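Local atomic coordinates of D-alanyl-D-alanine carboxypeptidase DacB2 (Mycobacterium tuberculosis H37Rv, PDB entry 4RYE), a protein that probably cleaves the terminal D-Ala-D-Ala of peptidoglycan stem peptides in cell-wall biogenesis, and shows D,D-carboxypeptidase activity on synthetic pentapeptides in vitro. Residues I15-I24 against A35-H43; A223-M234 against Q249-L260. All coordinates share one frame; numbering follows the deposited sequence.

Interaction 1 of 2, residues I15-I24 against A35-H43; sequences IPDGPAQTWI and AGRDQNVAH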
loop_
_atom_site.group_PDB
_atom_site.type_symbol
_atom_site.label_atom_id
_atom_site.label_comp_id
_atom_site.label_asym_id
_atom_site.label_seq_id
_atom_site.Cartn_x
_atom_site.Cartn_y
_atom_site.Cartn_z
ATOM N N ILE A 15 2.251 18.511 15.610
ATOM C CA ILE A 15 1.487 17.423 15.014
ATOM C C ILE A 15 0.797 16.615 16.112
ATOM O O ILE A 15 1.457 16.109 17.020
ATOM C CB ILE A 15 2.403 16.532 14.153
ATOM C CG1 ILE A 15 2.949 17.343 12.972
ATOM C CG2 ILE A 15 1.671 15.287 13.661
ATOM C CD1 ILE A 15 3.873 16.563 12.029
ATOM N N PRO A 16 -0.542 16.517 16.048
ATOM C CA PRO A 16 -1.306 15.828 17.096
ATOM C C PRO A 16 -0.858 14.384 17.264
ATOM O O PRO A 16 -0.422 13.763 16.294
ATOM C CB PRO A 16 -2.745 15.876 16.564
ATOM C CG PRO A 16 -2.794 17.146 15.756
ATOM C CD PRO A 16 -1.423 17.173 15.064
ATOM N N ASP A 17 -0.944 13.860 18.481
ATOM C CA ASP A 17 -0.573 12.471 18.721
ATOM C C ASP A 17 -1.524 11.537 17.972
ATOM O O ASP A 17 -2.681 11.888 17.719
ATOM C CB ASP A 17 -0.584 12.152 20.220
ATOM C CG ASP A 17 0.388 13.017 21.015
ATOM O OD1 ASP A 17 1.277 13.651 20.404
ATOM O OD2 ASP A 17 0.261 13.057 22.261
ATOM N N GLY A 18 -1.034 10.354 17.617
ATOM C CA GLY A 18 -1.846 9.376 16.911
ATOM C C GLY A 18 -1.370 7.960 17.173
ATOM O O GLY A 18 -0.322 7.761 17.789
ATOM N N PRO A 19 -2.140 6.964 16.709
ATOM C CA PRO A 19 -1.836 5.553 16.975
ATOM C C PRO A 19 -0.577 5.037 16.280
ATOM O O PRO A 19 0.038 4.103 16.795
ATOM C CB PRO A 19 -3.072 4.821 16.431
ATOM C CG PRO A 19 -3.683 5.773 15.442
ATOM C CD PRO A 19 -3.445 7.127 16.046
ATOM N N ALA A 20 -0.210 5.608 15.134
ATOM C CA ALA A 20 0.953 5.117 14.384
ATOM C C ALA A 20 2.252 5.389 15.140
ATOM O O ALA A 20 2.498 6.516 15.554
ATOM C CB ALA A 20 1.013 5.751 12.989
ATOM N N GLN A 21 3.089 4.369 15.317
ATOM C CA GLN A 21 4.348 4.579 16.035
ATOM C C GLN A 21 5.482 5.109 15.143
ATOM O O GLN A 21 6.406 5.741 15.645
ATOM C CB GLN A 21 4.773 3.333 16.821
ATOM C CG GLN A 21 3.872 3.051 18.027
ATOM C CD GLN A 21 3.810 4.222 18.982
ATOM O OE1 GLN A 21 4.753 4.469 19.733
ATOM N NE2 GLN A 21 2.705 4.963 18.947
ATOM N N THR A 22 5.421 4.841 13.837
ATOM C CA THR A 22 6.299 5.531 12.889
ATOM C C THR A 22 5.454 6.058 11.747
ATOM O O THR A 22 4.433 5.475 11.422
ATOM C CB THR A 22 7.392 4.622 12.278
ATOM O OG1 THR A 22 6.816 3.815 11.244
ATOM C CG2 THR A 22 8.057 3.734 13.360
ATOM N N TRP A 23 5.879 7.160 11.141
ATOM C CA TRP A 23 5.140 7.737 10.024
ATOM C C TRP A 23 6.015 8.765 9.321
ATOM O O TRP A 23 7.067 9.162 9.845
ATOM C CB TRP A 23 3.804 8.362 10.488
ATOM C CG TRP A 23 3.930 9.311 11.666
ATOM C CD1 TRP A 23 3.697 9.022 12.984
ATOM C CD2 TRP A 23 4.310 10.693 11.624
ATOM N NE1 TRP A 23 3.918 10.131 13.758
ATOM C CE2 TRP A 23 4.300 11.170 12.947
ATOM C CE3 TRP A 23 4.666 11.567 10.593
ATOM C CZ2 TRP A 23 4.631 12.491 13.271
ATOM C CZ3 TRP A 23 5.000 12.878 10.914
ATOM C CH2 TRP A 23 4.982 13.324 12.238
ATOM N N ILE A 24 5.589 9.182 8.135
ATOM C CA ILE A 24 6.324 10.188 7.363
ATOM C C ILE A 24 5.320 10.940 6.511
ATOM O O ILE A 24 4.286 10.396 6.160
ATOM C CB ILE A 24 7.428 9.529 6.479
ATOM C CG1 ILE A 24 8.373 10.577 5.883
ATOM C CG2 ILE A 24 6.822 8.646 5.381
ATOM C CD1 ILE A 24 9.601 9.969 5.183
ATOM N N ALA A 35 7.717 16.013 7.347
ATOM C CA ALA A 35 7.813 15.614 8.747
ATOM C C ALA A 35 7.934 14.107 8.826
ATOM O O ALA A 35 7.549 13.403 7.908
ATOM C CB ALA A 35 6.580 16.096 9.536
ATOM N N GLY A 36 8.458 13.606 9.934
ATOM C CA GLY A 36 8.555 12.172 10.096
ATOM C C GLY A 36 8.758 11.803 11.541
ATOM O O GLY A 36 9.282 12.600 12.332
ATOM N N ARG A 37 8.311 10.607 11.900
ATOM C CA ARG A 37 8.621 10.060 13.205
ATOM C C ARG A 37 9.195 8.666 13.022
ATOM O O ARG A 37 8.505 7.780 12.512
ATOM C CB ARG A 37 7.382 10.000 14.086
ATOM C CG ARG A 37 7.691 9.456 15.472
ATOM C CD ARG A 37 6.468 9.443 16.369
ATOM N NE ARG A 37 6.765 8.802 17.644
ATOM C CZ ARG A 37 5.877 8.126 18.363
ATOM N NH1 ARG A 37 4.629 8.003 17.929
ATOM N NH2 ARG A 37 6.238 7.572 19.514
ATOM N N ASP A 38 10.457 8.480 13.421
ATOM C CA ASP A 38 11.139 7.199 13.237
ATOM C C ASP A 38 10.940 6.624 11.827
ATOM O O ASP A 38 10.753 5.411 11.644
ATOM C CB ASP A 38 10.668 6.195 14.298
ATOM C CG ASP A 38 11.239 6.478 15.668
ATOM O OD1 ASP A 38 12.251 7.205 15.761
ATOM O OD2 ASP A 38 10.675 5.958 16.657
ATOM N N GLN A 39 10.979 7.491 10.822
ATOM C CA GLN A 39 10.631 7.076 9.470
ATOM C C GLN A 39 11.598 6.063 8.834
ATOM O O GLN A 39 11.299 5.504 7.787
ATOM C CB GLN A 39 10.450 8.295 8.554
ATOM C CG GLN A 39 11.696 9.135 8.370
ATOM C CD GLN A 39 11.713 10.343 9.296
ATOM O OE1 GLN A 39 11.444 10.232 10.504
ATOM N NE2 GLN A 39 12.017 11.510 8.732
ATOM N N ASN A 40 12.756 5.831 9.451
ATOM C CA ASN A 40 13.690 4.827 8.938
ATOM C C ASN A 40 13.772 3.572 9.816
ATOM O O ASN A 40 14.646 2.727 9.622
ATOM C CB ASN A 40 15.093 5.423 8.765
ATOM C CG ASN A 40 15.109 6.608 7.814
ATOM O OD1 ASN A 40 14.504 6.569 6.744
ATOM N ND2 ASN A 40 15.784 7.674 8.214
ATOM N N VAL A 41 12.869 3.458 10.786
ATOM C CA VAL A 41 12.850 2.289 11.666
ATOM C C VAL A 41 12.053 1.164 11.002
ATOM O O VAL A 41 10.912 1.377 10.578
ATOM C CB VAL A 41 12.258 2.642 13.052
ATOM C CG1 VAL A 41 12.020 1.383 13.877
ATOM C CG2 VAL A 41 13.181 3.608 13.795
ATOM N N ALA A 42 12.648 -0.028 10.902
ATOM C CA ALA A 42 12.015 -1.148 10.195
ATOM C C ALA A 42 10.932 -1.831 11.021
ATOM O O ALA A 42 11.121 -2.114 12.204
ATOM C CB ALA A 42 13.064 -2.180 9.742
ATOM N N HIS A 43 9.800 -2.091 10.377
ATOM C CA HIS A 43 8.690 -2.841 10.968
ATOM C C HIS A 43 8.082 -3.691 9.854
ATOM O O HIS A 43 8.321 -3.432 8.676
ATOM C CB HIS A 43 7.620 -1.896 11.543
ATOM C CG HIS A 43 8.051 -1.164 12.776
ATOM N ND1 HIS A 43 8.256 -1.794 13.988
ATOM C CD2 HIS A 43 8.314 0.151 12.986
ATOM C CE1 HIS A 43 8.624 -0.899 14.888
ATOM N NE2 HIS A 43 8.671 0.287 14.307
HETATM O O HOH W 1 8.582 4.749 16.936
HETATM O O HOH W 2 9.399 3.463 9.890
#

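Interaction 2 of 2, residues A223-M234 against Q249-L260; sequences AARGGRRLVIAM and QAATLFDWGFAL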
loop_
_atom_site.group_PDB
_atom_site.type_symbol
_atom_site.label_atom_id
_atom_site.label_comp_id
_atom_site.label_asym_id
_atom_site.label_seq_id
_atom_site.Cartn_x
_atom_site.Cartn_y
_atom_site.Cartn_z
ATOM N N ALA A 223 -2.676 12.120 -1.320
ATOM C CA ALA A 223 -3.764 13.070 -1.520
ATOM C C ALA A 223 -3.234 14.292 -2.257
ATOM O O ALA A 223 -2.032 14.540 -2.262
ATOM C CB ALA A 223 -4.365 13.484 -0.182
ATOM N N ALA A 224 -4.137 15.045 -2.879
ATOM C CA ALA A 224 -3.782 16.284 -3.571
ATOM C C ALA A 224 -4.740 17.375 -3.128
ATOM O O ALA A 224 -5.955 17.170 -3.153
ATOM C CB ALA A 224 -3.896 16.106 -5.076
ATOM N N ARG A 225 -4.198 18.526 -2.740
ATOM C CA ARG A 225 -4.998 19.704 -2.425
ATOM C C ARG A 225 -4.204 20.964 -2.728
ATOM O O ARG A 225 -3.005 21.034 -2.420
ATOM C CB ARG A 225 -5.396 19.721 -0.940
ATOM C CG ARG A 225 -6.506 18.767 -0.554
ATOM C CD ARG A 225 -7.064 19.091 0.821
ATOM N NE ARG A 225 -8.138 18.166 1.176
ATOM C CZ ARG A 225 -8.839 18.227 2.300
ATOM N NH1 ARG A 225 -8.581 19.172 3.190
ATOM N NH2 ARG A 225 -9.796 17.339 2.529
ATOM N N GLY A 226 -4.871 21.957 -3.312
ATOM C CA GLY A 226 -4.283 23.278 -3.471
ATOM C C GLY A 226 -3.048 23.267 -4.344
ATOM O O GLY A 226 -2.189 24.123 -4.228
ATOM N N GLY A 227 -2.955 22.287 -5.227
ATOM C CA GLY A 227 -1.862 22.249 -6.183
ATOM C C GLY A 227 -0.666 21.432 -5.731
ATOM O O GLY A 227 0.276 21.234 -6.499
ATOM N N ARG A 228 -0.699 20.958 -4.488
ATOM C CA ARG A 228 0.384 20.126 -3.955
ATOM C C ARG A 228 -0.107 18.690 -3.769
ATOM O O ARG A 228 -1.273 18.463 -3.492
ATOM C CB ARG A 228 0.875 20.692 -2.621
ATOM C CG ARG A 228 2.081 19.984 -2.040
ATOM C CD ARG A 228 2.651 20.702 -0.806
ATOM N NE ARG A 228 4.068 20.370 -0.675
ATOM C CZ ARG A 228 4.880 20.813 0.281
ATOM N NH1 ARG A 228 4.427 21.597 1.245
ATOM N NH2 ARG A 228 6.154 20.446 0.277
ATOM N N ARG A 229 0.779 17.716 -3.935
ATOM C CA ARG A 229 0.396 16.329 -3.737
ATOM C C ARG A 229 1.294 15.707 -2.673
ATOM O O ARG A 229 2.520 15.821 -2.735
ATOM C CB ARG A 229 0.469 15.582 -5.072
ATOM C CG ARG A 229 -0.304 16.308 -6.190
ATOM C CD ARG A 229 -0.583 15.419 -7.395
ATOM N NE ARG A 229 0.636 15.078 -8.123
ATOM C CZ ARG A 229 0.657 14.320 -9.217
ATOM N NH1 ARG A 229 -0.472 13.826 -9.700
ATOM N NH2 ARG A 229 1.801 14.052 -9.827
ATOM N N LEU A 230 0.676 15.060 -1.691
ATOM C CA LEU A 230 1.416 14.520 -0.561
ATOM C C LEU A 230 1.279 13.016 -0.508
ATOM O O LEU A 230 0.290 12.454 -0.967
ATOM C CB LEU A 230 0.914 15.112 0.761
ATOM C CG LEU A 230 1.065 16.629 0.982
ATOM C CD1 LEU A 230 0.509 17.041 2.345
ATOM C CD2 LEU A 230 2.527 17.081 0.844
ATOM N N VAL A 231 2.272 12.373 0.090
ATOM C CA VAL A 231 2.216 10.946 0.297
ATOM C C VAL A 231 2.615 10.683 1.747
ATOM O O VAL A 231 3.543 11.308 2.271
ATOM C CB VAL A 231 3.109 10.197 -0.718
ATOM C CG1 VAL A 231 4.552 10.682 -0.644
ATOM C CG2 VAL A 231 3.037 8.689 -0.508
ATOM N N ILE A 232 1.883 9.800 2.414
ATOM C CA ILE A 232 2.202 9.501 3.805
ATOM C C ILE A 232 2.266 8.008 3.992
ATOM O O ILE A 232 1.722 7.247 3.188
ATOM C CB ILE A 232 1.151 10.061 4.786
ATOM C CG1 ILE A 232 -0.188 9.348 4.592
ATOM C CG2 ILE A 232 1.013 11.570 4.635
ATOM C CD1 ILE A 232 -1.249 9.716 5.639
ATOM N N ALA A 233 2.952 7.593 5.049
ATOM C CA ALA A 233 2.919 6.201 5.480
ATOM C C ALA A 233 2.893 6.177 6.993
ATOM O O ALA A 233 3.414 7.081 7.646
ATOM C CB ALA A 233 4.114 5.425 4.936
HETATM N N MSE A 234 2.256 5.157 7.546
HETATM C CA MSE A 234 2.107 5.020 8.981
HETATM C C MSE A 234 2.292 3.544 9.296
HETATM O O MSE A 234 1.731 2.695 8.611
HETATM C CB MSE A 234 0.709 5.483 9.394
HETATM C CG MSE A 234 0.481 6.968 9.198
HETATM SE SE MSE A 234 -1.418 7.428 9.017
HETATM C CE MSE A 234 -2.111 6.510 10.587
ATOM N N GLN A 249 -5.909 9.884 11.881
ATOM C CA GLN A 249 -4.522 10.335 11.887
ATOM C C GLN A 249 -4.022 10.611 10.472
ATOM O O GLN A 249 -3.225 11.519 10.259
ATOM C CB GLN A 249 -3.612 9.330 12.614
ATOM C CG GLN A 249 -2.117 9.588 12.420
ATOM C CD GLN A 249 -1.243 8.802 13.394
ATOM O OE1 GLN A 249 -1.496 7.629 13.676
ATOM N NE2 GLN A 249 -0.217 9.456 13.924
ATOM N N ALA A 250 -4.490 9.830 9.502
ATOM C CA ALA A 250 -4.106 10.066 8.116
ATOM C C ALA A 250 -4.629 11.420 7.667
ATOM O O ALA A 250 -3.916 12.180 7.023
ATOM C CB ALA A 250 -4.625 8.953 7.198
ATOM N N ALA A 251 -5.880 11.712 7.994
ATOM C CA ALA A 251 -6.472 12.984 7.604
ATOM C C ALA A 251 -5.758 14.121 8.344
ATOM O O ALA A 251 -5.531 15.195 7.792
ATOM C CB ALA A 251 -7.963 12.988 7.900
ATOM N N THR A 252 -5.408 13.876 9.603
ATOM C CA THR A 252 -4.673 14.860 10.396
ATOM C C THR A 252 -3.296 15.168 9.786
ATOM O O THR A 252 -2.889 16.333 9.714
ATOM C CB THR A 252 -4.536 14.394 11.858
ATOM O OG1 THR A 252 -5.802 14.535 12.508
ATOM C CG2 THR A 252 -3.501 15.222 12.606
ATOM N N LEU A 253 -2.592 14.137 9.328
ATOM C CA LEU A 253 -1.275 14.329 8.708
ATOM C C LEU A 253 -1.354 15.047 7.369
ATOM O O LEU A 253 -0.559 15.948 7.101
ATOM C CB LEU A 253 -0.536 13.000 8.555
ATOM C CG LEU A 253 0.040 12.453 9.862
ATOM C CD1 LEU A 253 0.658 11.088 9.629
ATOM C CD2 LEU A 253 1.074 13.430 10.447
ATOM N N PHE A 254 -2.320 14.663 6.539
ATOM C CA PHE A 254 -2.544 15.348 5.267
ATOM C C PHE A 254 -2.903 16.815 5.490
ATOM O O PHE A 254 -2.309 17.704 4.859
ATOM C CB PHE A 254 -3.650 14.640 4.457
ATOM C CG PHE A 254 -3.172 13.420 3.684
ATOM C CD1 PHE A 254 -2.032 13.473 2.880
ATOM C CD2 PHE A 254 -3.879 12.225 3.752
ATOM C CE1 PHE A 254 -1.608 12.348 2.163
ATOM C CE2 PHE A 254 -3.463 11.104 3.050
ATOM C CZ PHE A 254 -2.324 11.161 2.250
ATOM N N ASP A 255 -3.864 17.068 6.383
ATOM C CA ASP A 255 -4.267 18.435 6.721
ATOM C C ASP A 255 -3.059 19.254 7.187
ATOM O O ASP A 255 -2.862 20.395 6.760
ATOM C CB ASP A 255 -5.306 18.453 7.855
ATOM C CG ASP A 255 -6.728 18.160 7.380
ATOM O OD1 ASP A 255 -6.965 18.059 6.159
ATOM O OD2 ASP A 255 -7.620 18.047 8.251
ATOM N N TRP A 256 -2.276 18.678 8.092
ATOM C CA TRP A 256 -1.085 19.360 8.591
ATOM C C TRP A 256 -0.116 19.672 7.447
ATOM O O TRP A 256 0.433 20.773 7.373
ATOM C CB TRP A 256 -0.390 18.530 9.671
ATOM C CG TRP A 256 0.861 19.191 10.200
ATOM C CD1 TRP A 256 0.959 20.050 11.261
ATOM C CD2 TRP A 256 2.185 19.051 9.672
ATOM N NE1 TRP A 256 2.264 20.446 11.422
ATOM C CE2 TRP A 256 3.034 19.850 10.456
ATOM C CE3 TRP A 256 2.731 18.329 8.607
ATOM C CZ2 TRP A 256 4.413 19.946 10.207
ATOM C CZ3 TRP A 256 4.097 18.425 8.366
ATOM C CH2 TRP A 256 4.917 19.223 9.159
ATOM N N GLY A 257 0.076 18.707 6.556
ATOM C CA GLY A 257 0.977 18.878 5.431
ATOM C C GLY A 257 0.510 19.942 4.448
ATOM O O GLY A 257 1.318 20.687 3.892
ATOM N N PHE A 258 -0.794 20.002 4.211
ATOM C CA PHE A 258 -1.334 20.957 3.248
ATOM C C PHE A 258 -1.315 22.366 3.807
ATOM O O PHE A 258 -1.265 23.343 3.057
ATOM C CB PHE A 258 -2.754 20.548 2.804
ATOM C CG PHE A 258 -2.772 19.364 1.881
ATOM C CD1 PHE A 258 -1.954 19.331 0.761
ATOM C CD2 PHE A 258 -3.583 18.263 2.148
ATOM C CE1 PHE A 258 -1.961 18.225 -0.090
ATOM C CE2 PHE A 258 -3.591 17.160 1.307
ATOM C CZ PHE A 258 -2.772 17.139 0.189
ATOM N N ALA A 259 -1.361 22.467 5.132
ATOM C CA ALA A 259 -1.355 23.759 5.787
ATOM C C ALA A 259 0.072 24.293 5.953
ATOM O O ALA A 259 0.269 25.485 6.183
ATOM C CB ALA A 259 -2.058 23.673 7.138
ATOM N N LEU A 260 1.058 23.411 5.814
ATOM C CA LEU A 260 2.462 23.776 6.024
ATOM C C LEU A 260 2.956 24.764 4.966
ATOM O O LEU A 260 2.663 24.620 3.783
ATOM C CB LEU A 260 3.349 22.520 6.013
ATOM C CG LEU A 260 4.828 22.685 6.383
ATOM C CD1 LEU A 260 4.989 23.126 7.845
ATOM C CD2 LEU A 260 5.592 21.378 6.115
HETATM O O HOH W 3 -9.743 18.779 5.897
HETATM O O HOH W 4 1.941 22.583 2.224
#

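Interaction 1 of 2, residues I15-I24 against A35-H43
Trp23 and Arg37 meet twice, through their backbones and through their side chains. Trp23 N donates to Arg37 O at 3.0 Å, and Arg37 N donates to Trp23 O at 2.8 Å, the two bonds of a hydrogen-bonded antiparallel pair. The side chains of the pair cross at about a right angle on one face of the sheet. Arg37 CB sits over the five-membered ring of Trp23, 3.7 Å from its centroid, in a CH-pi contact. With chi1 at 50° the indole swings between its own backbone N and carbonyl carbon, which turns one face of the ring to Arg37 CB and Gly36 C. Its far end reaches Ala35, where Trp23 CZ3 is 3.8 Å from Ala35 CB. Ile15 CD1 packs on the same methyl group. The pair belongs to the antiparallel hairpin of strands 22-27 and 32-37. Ile24 and Gly36 follow as a non-hydrogen-bonded pair, their CA atoms 4.0 Å apart. On that face Ile24 CD1 lies against CB and CG of Gln39. The extended Arg37 chain runs on beside Gln21, and Gln21 O lies over one face of the guanidinium. The Gln21 amide stands nearly perpendicular to that group.

At the start of its strand, Thr22 CG2 touches the edge of the His43 ring, 3.6 Å from His43 CD2. Water 2 accepts from Thr22 OG1 and donates to Asp38 O and Val41 O. It thus ties the strand to the type I turn from Asp38 to Val41. Further out, Gln21 and Thr22 form a classic beta bulge opposite Met235 of the neighbouring strand 228-237. His43 stacks on Tyr236 of the same strand, and Ile24 packs on Ala155 and Val159 of helix 155-166.

Interaction 2 of 2, residues A223-M234 against Q249-L260
Arg225 reaches from the strand end across Phe258 of the helix. Its CB stands over the centre of the Phe258 ring, 3.6 Å from the centroid and almost on the ring normal. CG and CD continue over the same face, CG nearest Phe258 CE2 and CD nearest CD2. CG is anti to the carbonyl carbon (chi1 -76°), and the extended chain beyond it carries the guanidinium past the ring toward Asp255. There NH1 is 3.6 Å from Asp255 OD1. This salt bridge is one of charge alone, because the oxygen lies well out of the guanidinium plane. Water 3 links the same two atoms by hydrogen bonds. Outside the segments, Arg225 NE bonds to Pro202 O, and Asp255 OD1 bonds to Tyr201 OH.

Leu230 CD1 covers the opposite face of Phe258, 3.7 Å from the centroid. The same methyl lies against the backbone of Gly257, where the helix has no side chain. One turn earlier, Phe254 is sandwiched in a similar way. Ala223 CB is centred over one face, and Ile232 CD1 lies off-centre over the other. Ile232 CD1 also meets Ala250 CB at 3.8 Å. Selenomethionine Met234 bends at chi3 (51°), which turns CE toward the Gln249 side chain.

The helix thus packs on one face of the antiparallel sheet, across the hairpin of strands 218-225 and 228-237. Its axis lies 9.3 Å from that of strand segment 228-234. At the hairpin end, Arg228 NE forms a salt bridge with Asp27 OD2, and Arg228 NH1 donates to water 4, which lies close to Gly257 O and Leu260 O.

No direct hydrogen bond joins the two segments. Their cohesion therefore rests mainly on apolar and CH-pi contacts, with charge and water-mediated links at the margin.

Interaction 1 closes along the chain before interaction 2 opens. Their centres lie about 14 Å apart. Both reach the same antiparallel sheet, in which strands 22-27 and 228-237 are neighbours. The two contacts touch directly. Ile24 N and Ala233 O probably form a hydrogen bond between these strands, as do Ala20 N and Gln249 OE1 between the loop before strand 22-27 and helix 246-259. The N-terminal hairpin is thus joined edge to edge with the later hairpin, and the C-terminal helix packs against the sheet they share. This brings the two ends of the chain together in one part of the peptidase fold, away from the annotated active-site residues.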